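Local coordinates for protein ectonucleoside triphosphate diphosphohydrolase 4 (Homo sapiens, PDB 6WG5) that belongs to the GDA1/CD39 family of nucleoside phosphatases, within the actin-like ATPase clan, at residues E392-M397 with S432-H437. Numbering follows the deposited sequence.
Sequences EDVLRM and SHADLH
OD2 of Asp393 accepts a nearly straight hydrogen bond from ND1 of His433, 2.7 Å long with an N-H...O angle of 165°. The oxygen lies at the edge of the imidazole, in its plane, and receives the N-H on its syn side, 19° out of the carboxylate plane; carboxylate and ring are turned 62° against each other. CG of His433, anti to the backbone N, carries the ring out toward Asp393, while Tyr389 of helix 386-392 stacks on it. Histidine suits the place, since its flat ring can donate from its edge while a face packs on an aromatic neighbour. Since Asp393 is buried, the bond gives its carboxylate a polar partner.

Beside this bond the packing is small and apolar. The CB atoms of Asp393 and Ala434 lie 4.1 Å apart, and alanine's small methyl is compatible with the close backbones, 5.5 Å between the CA atoms of these two residues. CG1 of Val394 lies 4.4 Å from CB of Ala434, and the valine also touches Tyr413 and Gln442. Asp435 N-caps helix 436-456, its short carboxylate accepting from first-turn Arg438 N. The arrangement is a His-carboxylate hydrogen bond with apolar packing beside it, tying the loop after helix 386-392 to the turn leading into helix 436-456.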
loop_
_atom_site.group_PDB
_atom_site.type_symbol
_atom_site.label_atom_id
_atom_site.label_comp_id
_atom_site.label_asym_id
_atom_site.label_seq_id
_atom_site.Cartn_x
_atom_site.Cartn_y
_atom_site.Cartn_z
ATOM N N GLU A 392 1.950 -17.122 -5.804
ATOM C CA GLU A 392 3.205 -17.758 -5.423
ATOM C C GLU A 392 3.062 -18.853 -4.376
ATOM O O GLU A 392 3.694 -19.901 -4.508
ATOM C CB GLU A 392 4.186 -16.704 -4.896
ATOM C CG GLU A 392 5.525 -17.272 -4.449
ATOM C CD GLU A 392 6.225 -18.044 -5.550
ATOM O OE1 GLU A 392 5.964 -17.749 -6.737
ATOM O OE2 GLU A 392 7.028 -18.947 -5.227
ATOM N N ASP A 393 2.249 -18.647 -3.338
ATOM C CA ASP A 393 2.341 -19.495 -2.152
ATOM C C ASP A 393 2.083 -20.964 -2.472
ATOM O O ASP A 393 2.770 -21.844 -1.940
ATOM C CB ASP A 393 1.381 -18.995 -1.073
ATOM C CG ASP A 393 1.991 -17.894 -0.220
ATOM O OD1 ASP A 393 3.009 -17.303 -0.642
ATOM O OD2 ASP A 393 1.458 -17.620 0.876
ATOM N N VAL A 394 1.105 -21.259 -3.335
ATOM C CA VAL A 394 0.832 -22.628 -3.751
ATOM C C VAL A 394 0.968 -22.809 -5.257
ATOM O O VAL A 394 1.454 -23.848 -5.718
ATOM C CB VAL A 394 -0.557 -23.103 -3.271
ATOM C CG1 VAL A 394 -0.659 -22.997 -1.762
ATOM C CG2 VAL A 394 -1.669 -22.326 -3.940
ATOM N N LEU A 395 0.550 -21.819 -6.048
ATOM C CA LEU A 395 0.701 -21.926 -7.496
ATOM C C LEU A 395 2.140 -21.700 -7.946
ATOM O O LEU A 395 2.511 -22.149 -9.036
ATOM C CB LEU A 395 -0.230 -20.935 -8.197
ATOM C CG LEU A 395 -1.705 -21.032 -7.797
ATOM C CD1 LEU A 395 -2.553 -20.056 -8.609
ATOM C CD2 LEU A 395 -2.230 -22.459 -7.950
ATOM N N ARG A 396 2.951 -21.016 -7.140
ATOM C CA ARG A 396 4.393 -20.925 -7.373
ATOM C C ARG A 396 4.712 -20.194 -8.675
ATOM O O ARG A 396 5.621 -20.577 -9.416
ATOM C CB ARG A 396 5.029 -22.316 -7.368
ATOM C CG ARG A 396 4.925 -23.032 -6.035
ATOM C CD ARG A 396 5.850 -22.409 -5.002
ATOM N NE ARG A 396 6.648 -23.421 -4.316
ATOM C CZ ARG A 396 7.717 -23.158 -3.572
ATOM N NH1 ARG A 396 8.131 -21.907 -3.414
ATOM N NH2 ARG A 396 8.378 -24.149 -2.989
ATOM N N MET A 397 3.970 -19.127 -8.955
ATOM C CA MET A 397 4.221 -18.312 -10.137
ATOM C C MET A 397 4.114 -16.832 -9.798
ATOM O O MET A 397 3.541 -16.042 -10.555
ATOM C CB MET A 397 3.269 -18.679 -11.272
ATOM C CG MET A 397 1.831 -18.873 -10.849
ATOM S SD MET A 397 0.757 -19.079 -12.276
ATOM C CE MET A 397 1.445 -20.556 -13.024
ATOM N N SER A 432 7.131 -21.957 2.142
ATOM C CA SER A 432 7.158 -22.024 3.598
ATOM C C SER A 432 6.207 -21.021 4.237
ATOM O O SER A 432 5.847 -21.185 5.409
ATOM C CB SER A 432 8.582 -21.793 4.106
ATOM O OG SER A 432 9.094 -20.556 3.643
ATOM N N HIS A 433 5.793 -19.988 3.498
ATOM C CA HIS A 433 4.833 -19.023 4.019
ATOM C C HIS A 433 3.416 -19.579 4.061
ATOM O O HIS A 433 2.588 -19.076 4.828
ATOM C CB HIS A 433 4.859 -17.750 3.166
ATOM C CG HIS A 433 3.877 -16.706 3.603
ATOM N ND1 HIS A 433 2.678 -16.493 2.956
ATOM C CD2 HIS A 433 3.918 -15.813 4.621
ATOM C CE1 HIS A 433 2.023 -15.515 3.557
ATOM N NE2 HIS A 433 2.753 -15.086 4.571
ATOM N N ALA A 434 3.123 -20.605 3.266
ATOM C CA ALA A 434 1.759 -21.093 3.125
ATOM C C ALA A 434 1.382 -21.970 4.311
ATOM O O ALA A 434 2.100 -22.916 4.650
ATOM C CB ALA A 434 1.605 -21.877 1.822
ATOM N N ASP A 435 0.256 -21.650 4.938
ATOM C CA ASP A 435 -0.306 -22.421 6.035
ATOM C C ASP A 435 -1.590 -23.099 5.564
ATOM O O ASP A 435 -1.964 -23.029 4.391
ATOM C CB ASP A 435 -0.555 -21.522 7.250
ATOM C CG ASP A 435 -1.384 -20.298 6.914
ATOM O OD1 ASP A 435 -1.995 -20.270 5.825
ATOM O OD2 ASP A 435 -1.429 -19.364 7.744
ATOM N N LEU A 436 -2.272 -23.768 6.497
ATOM C CA LEU A 436 -3.491 -24.484 6.138
ATOM C C LEU A 436 -4.602 -23.533 5.715
ATOM O O LEU A 436 -5.434 -23.890 4.872
ATOM C CB LEU A 436 -3.948 -25.358 7.304
ATOM C CG LEU A 436 -3.156 -26.658 7.470
ATOM C CD1 LEU A 436 -3.465 -27.307 8.807
ATOM C CD2 LEU A 436 -3.437 -27.629 6.323
ATOM N N HIS A 437 -4.640 -22.326 6.282
ATOM C CA HIS A 437 -5.604 -21.329 5.828
ATOM C C HIS A 437 -5.378 -20.986 4.360
ATOM O O HIS A 437 -6.334 -20.878 3.584
ATOM C CB HIS A 437 -5.502 -20.078 6.700
ATOM C CG HIS A 437 -6.594 -19.081 6.465
ATOM N ND1 HIS A 437 -6.604 -18.228 5.383
ATOM C CD2 HIS A 437 -7.708 -18.794 7.181
ATOM C CE1 HIS A 437 -7.680 -17.464 5.437
ATOM N NE2 HIS A 437 -8.367 -17.787 6.518
#